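Glucoamylase (Thermoanaerobacterium thermosaccharolyticum, PDB 1LF6) hydrolyses terminal alpha-1,4-linked glucose units from the non-reducing ends of starch-like chains, releasing beta-D-glucose. Local coordinates at residues 341-353 / 394-408. Numbering follows the deposited sequence.
Sequences WSRDLYHVANAFI and QLDEQADPIILSYRL
The Y346 ring is covered on one face by D400, whose carboxylate stacks nearly parallel to it, offset toward the rim. D400 CB also makes a CH-pi contact, 3.9 Å from the Y346 ring centroid. N350 ND2 lies over the opposite face, toward the rim, and L404 CB meets the edge. A chi1 of 165° turns the Y346 ring away from its own backbone N and onto D400. The R343 guanidinium has E397 OE1 over one face, a long ion pair to which no guanidinium N-H points. At its edge, NH1 and NH2 both grip Q394 OE1, NH1 at 2.8 Å. R343 NH1 also forms a salt bridge to the syn lone pair of D396 OD2 at 2.9 Å, the two groups almost coplanar. With an alanine here, buried D396 would probably lose its charge partner and Q394 OE1 both of its guanidinium donors. E397 OE1 accepts a nearly straight bond from R343 N (3.3 Å, 172°) at the helix start and touches the W341 ring edge. S342 OG donates to E397 O at 2.9 Å, in the carbonyl plane. Farther along, A349 CB packs on L404 CD2. R407 NH1 bonds weakly to N350 OD1, and a water links it to N350 O. W341 NE1 and Q394 NE2 both bond E438, the likely proton donor, so the polar end of the contact borders the active site. The axes of the two helical segments come within 8.8 Å, their directions 27° apart, within the (alpha/alpha) barrel. Helix 358-375 packs on A349 and I353, and helix 445-464 on D396 and I403.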
# COMPACT_ATOMS: atom_id res chain seq x y z
N TRP A 341 10.68 0.94 -2.93
CA TRP A 341 11.31 0.03 -3.89
C TRP A 341 11.39 0.76 -5.22
O TRP A 341 10.40 1.32 -5.71
CB TRP A 341 10.47 -1.23 -4.10
CG TRP A 341 10.70 -2.33 -3.11
CD1 TRP A 341 11.56 -3.39 -3.22
CD2 TRP A 341 9.98 -2.54 -1.88
NE1 TRP A 341 11.41 -4.24 -2.16
CE2 TRP A 341 10.45 -3.75 -1.32
CE3 TRP A 341 8.97 -1.82 -1.21
CZ2 TRP A 341 9.95 -4.26 -0.11
CZ3 TRP A 341 8.48 -2.32 -0.01
CH2 TRP A 341 8.97 -3.54 0.52
N SER A 342 12.57 0.75 -5.81
CA SER A 342 12.80 1.38 -7.09
C SER A 342 11.79 0.86 -8.13
O SER A 342 11.26 1.63 -8.94
CB SER A 342 14.23 1.09 -7.55
OG SER A 342 14.43 1.43 -8.90
N ARG A 343 11.54 -0.45 -8.08
CA ARG A 343 10.62 -1.09 -9.02
C ARG A 343 9.21 -0.52 -8.87
O ARG A 343 8.64 0.02 -9.83
CB ARG A 343 10.61 -2.61 -8.80
CG ARG A 343 9.56 -3.38 -9.60
CD ARG A 343 9.65 -4.89 -9.36
NE ARG A 343 9.89 -5.20 -7.95
CZ ARG A 343 11.07 -5.55 -7.45
NH1 ARG A 343 12.13 -5.65 -8.24
NH2 ARG A 343 11.19 -5.79 -6.15
N ASP A 344 8.65 -0.61 -7.67
CA ASP A 344 7.31 -0.09 -7.44
C ASP A 344 7.22 1.40 -7.76
O ASP A 344 6.26 1.85 -8.38
CB ASP A 344 6.88 -0.35 -5.98
CG ASP A 344 6.78 -1.83 -5.66
OD1 ASP A 344 5.74 -2.27 -5.13
OD2 ASP A 344 7.75 -2.56 -5.96
N LEU A 345 8.22 2.17 -7.33
CA LEU A 345 8.24 3.61 -7.58
C LEU A 345 8.20 3.89 -9.08
O LEU A 345 7.49 4.78 -9.54
CB LEU A 345 9.50 4.21 -6.94
CG LEU A 345 9.66 5.73 -6.89
CD1 LEU A 345 8.47 6.37 -6.19
CD2 LEU A 345 10.95 6.07 -6.15
N TYR A 346 8.97 3.11 -9.83
CA TYR A 346 9.04 3.23 -11.29
C TYR A 346 7.66 3.08 -11.90
O TYR A 346 7.23 3.89 -12.73
CB TYR A 346 9.98 2.14 -11.83
CG TYR A 346 9.91 1.89 -13.32
CD1 TYR A 346 10.41 2.82 -14.24
CD2 TYR A 346 9.37 0.70 -13.82
CE1 TYR A 346 10.36 2.57 -15.62
CE2 TYR A 346 9.32 0.44 -15.19
CZ TYR A 346 9.82 1.38 -16.08
OH TYR A 346 9.78 1.12 -17.44
N HIS A 347 6.95 2.04 -11.48
CA HIS A 347 5.61 1.78 -12.00
C HIS A 347 4.63 2.87 -11.58
O HIS A 347 3.80 3.31 -12.38
CB HIS A 347 5.15 0.41 -11.52
CG HIS A 347 5.93 -0.72 -12.12
ND1 HIS A 347 5.98 -0.94 -13.48
CD2 HIS A 347 6.71 -1.68 -11.56
CE1 HIS A 347 6.76 -1.99 -13.73
NE2 HIS A 347 7.21 -2.45 -12.58
N VAL A 348 4.74 3.32 -10.33
CA VAL A 348 3.88 4.37 -9.82
C VAL A 348 4.14 5.64 -10.66
O VAL A 348 3.21 6.30 -11.10
CB VAL A 348 4.16 4.64 -8.32
CG1 VAL A 348 3.49 5.95 -7.86
CG2 VAL A 348 3.64 3.47 -7.48
N ALA A 349 5.41 5.94 -10.90
CA ALA A 349 5.78 7.10 -11.70
C ALA A 349 5.17 7.01 -13.10
O ALA A 349 4.75 8.02 -13.67
CB ALA A 349 7.29 7.20 -11.79
N ASN A 350 5.13 5.80 -13.66
CA ASN A 350 4.56 5.63 -14.99
C ASN A 350 3.07 5.95 -14.99
O ASN A 350 2.54 6.47 -15.99
CB ASN A 350 4.80 4.21 -15.50
CG ASN A 350 6.24 4.00 -15.93
OD1 ASN A 350 6.89 4.92 -16.42
ND2 ASN A 350 6.74 2.78 -15.75
N ALA A 351 2.39 5.65 -13.89
CA ALA A 351 0.96 5.95 -13.78
C ALA A 351 0.79 7.47 -13.70
O ALA A 351 -0.08 8.03 -14.35
CB ALA A 351 0.37 5.29 -12.53
N PHE A 352 1.63 8.13 -12.91
CA PHE A 352 1.56 9.58 -12.80
C PHE A 352 1.77 10.20 -14.18
O PHE A 352 1.10 11.15 -14.55
CB PHE A 352 2.62 10.12 -11.83
CG PHE A 352 2.23 10.01 -10.38
CD1 PHE A 352 1.03 10.56 -9.93
CD2 PHE A 352 3.07 9.40 -9.45
CE1 PHE A 352 0.67 10.50 -8.58
CE2 PHE A 352 2.72 9.33 -8.10
CZ PHE A 352 1.52 9.88 -7.66
N ILE A 353 2.71 9.65 -14.95
CA ILE A 353 2.98 10.16 -16.29
C ILE A 353 1.74 10.00 -17.16
O ILE A 353 1.30 10.96 -17.79
CB ILE A 353 4.15 9.40 -16.96
CG1 ILE A 353 5.45 9.66 -16.19
CG2 ILE A 353 4.29 9.86 -18.41
CD1 ILE A 353 5.84 11.12 -16.13
N GLN A 394 19.17 -6.40 -6.96
CA GLN A 394 18.18 -6.59 -8.03
C GLN A 394 18.55 -5.70 -9.22
O GLN A 394 18.44 -4.48 -9.14
CB GLN A 394 16.78 -6.22 -7.53
CG GLN A 394 16.17 -7.25 -6.60
CD GLN A 394 14.96 -6.73 -5.83
OE1 GLN A 394 14.13 -5.99 -6.36
NE2 GLN A 394 14.84 -7.13 -4.57
N LEU A 395 18.98 -6.32 -10.31
CA LEU A 395 19.38 -5.59 -11.50
C LEU A 395 18.26 -4.77 -12.11
O LEU A 395 18.49 -3.66 -12.60
CB LEU A 395 19.97 -6.54 -12.55
CG LEU A 395 21.46 -6.86 -12.40
CD1 LEU A 395 22.28 -5.62 -12.76
CD2 LEU A 395 21.77 -7.31 -10.98
N ASP A 396 17.04 -5.31 -12.09
CA ASP A 396 15.91 -4.58 -12.66
C ASP A 396 15.75 -3.27 -11.92
O ASP A 396 15.37 -2.26 -12.53
CB ASP A 396 14.63 -5.42 -12.59
CG ASP A 396 14.09 -5.58 -11.18
OD1 ASP A 396 14.88 -5.86 -10.26
OD2 ASP A 396 12.86 -5.43 -11.00
N GLU A 397 16.08 -3.25 -10.63
CA GLU A 397 15.96 -2.02 -9.86
C GLU A 397 17.06 -0.99 -10.18
O GLU A 397 16.90 0.20 -9.87
CB GLU A 397 15.92 -2.33 -8.36
CG GLU A 397 14.58 -2.94 -7.91
CD GLU A 397 14.33 -2.80 -6.42
OE1 GLU A 397 13.20 -2.41 -6.05
OE2 GLU A 397 15.25 -3.07 -5.62
N GLN A 398 18.15 -1.43 -10.79
CA GLN A 398 19.23 -0.52 -11.16
C GLN A 398 18.86 0.12 -12.50
O GLN A 398 19.24 1.26 -12.79
CB GLN A 398 20.55 -1.27 -11.34
CG GLN A 398 20.93 -2.21 -10.21
CD GLN A 398 20.95 -1.53 -8.86
OE1 GLN A 398 21.50 -0.43 -8.71
NE2 GLN A 398 20.35 -2.18 -7.86
N ALA A 399 18.11 -0.63 -13.30
CA ALA A 399 17.70 -0.19 -14.63
C ALA A 399 16.50 0.74 -14.71
O ALA A 399 16.51 1.71 -15.48
CB ALA A 399 17.44 -1.42 -15.50
N ASP A 400 15.46 0.46 -13.92
CA ASP A 400 14.25 1.27 -13.96
C ASP A 400 14.43 2.77 -13.81
O ASP A 400 13.82 3.54 -14.54
CB ASP A 400 13.24 0.74 -12.93
CG ASP A 400 12.67 -0.62 -13.33
OD1 ASP A 400 12.74 -0.95 -14.53
OD2 ASP A 400 12.16 -1.34 -12.45
N PRO A 401 15.27 3.21 -12.86
CA PRO A 401 15.43 4.66 -12.74
C PRO A 401 16.03 5.27 -14.01
O PRO A 401 15.75 6.43 -14.33
CB PRO A 401 16.33 4.81 -11.51
CG PRO A 401 16.98 3.45 -11.35
CD PRO A 401 15.89 2.50 -11.73
N ILE A 402 16.82 4.50 -14.75
CA ILE A 402 17.41 4.99 -15.99
C ILE A 402 16.31 5.13 -17.03
O ILE A 402 16.25 6.13 -17.75
CB ILE A 402 18.48 4.03 -16.57
CG1 ILE A 402 19.63 3.83 -15.59
CG2 ILE A 402 19.00 4.61 -17.89
CD1 ILE A 402 20.64 2.79 -16.05
N ILE A 403 15.46 4.12 -17.11
CA ILE A 403 14.36 4.12 -18.07
C ILE A 403 13.43 5.30 -17.79
O ILE A 403 12.95 5.94 -18.72
CB ILE A 403 13.57 2.79 -18.01
CG1 ILE A 403 14.52 1.62 -18.31
CG2 ILE A 403 12.42 2.80 -19.02
CD1 ILE A 403 13.89 0.25 -18.14
N LEU A 404 13.19 5.58 -16.51
CA LEU A 404 12.33 6.69 -16.12
C LEU A 404 12.99 8.03 -16.50
O LEU A 404 12.33 8.95 -16.94
CB LEU A 404 12.06 6.65 -14.61
CG LEU A 404 11.10 7.70 -14.03
CD1 LEU A 404 9.76 7.62 -14.72
CD2 LEU A 404 10.94 7.46 -12.53
N SER A 405 14.31 8.12 -16.30
CA SER A 405 15.03 9.34 -16.64
C SER A 405 14.84 9.63 -18.12
O SER A 405 14.70 10.79 -18.53
CB SER A 405 16.52 9.17 -16.33
OG SER A 405 16.75 9.14 -14.93
N TYR A 406 14.83 8.58 -18.92
CA TYR A 406 14.65 8.72 -20.36
C TYR A 406 13.25 9.21 -20.72
O TYR A 406 13.10 10.13 -21.52
CB TYR A 406 14.92 7.38 -21.06
CG TYR A 406 14.37 7.33 -22.46
CD1 TYR A 406 13.17 6.69 -22.73
CD2 TYR A 406 15.03 7.99 -23.50
CE1 TYR A 406 12.62 6.71 -24.00
CE2 TYR A 406 14.48 8.02 -24.78
CZ TYR A 406 13.28 7.38 -25.02
OH TYR A 406 12.72 7.44 -26.27
N ARG A 407 12.23 8.59 -20.14
CA ARG A 407 10.86 8.99 -20.44
C ARG A 407 10.53 10.40 -19.96
O ARG A 407 9.72 11.10 -20.57
CB ARG A 407 9.88 7.98 -19.85
CG ARG A 407 9.95 6.61 -20.51
CD ARG A 407 8.67 5.84 -20.26
NE ARG A 407 7.53 6.52 -20.86
CZ ARG A 407 6.33 6.59 -20.30
NH1 ARG A 407 6.11 6.04 -19.11
NH2 ARG A 407 5.34 7.23 -20.92
N LEU A 408 11.16 10.82 -18.87
CA LEU A 408 10.94 12.16 -18.35
C LEU A 408 11.90 13.15 -19.01
O LEU A 408 11.90 14.34 -18.70
CB LEU A 408 11.12 12.18 -16.82
CG LEU A 408 9.95 11.55 -16.04
CD1 LEU A 408 10.31 11.41 -14.58
CD2 LEU A 408 8.73 12.42 -16.21
O HOH W 1 3.42 6.04 -18.58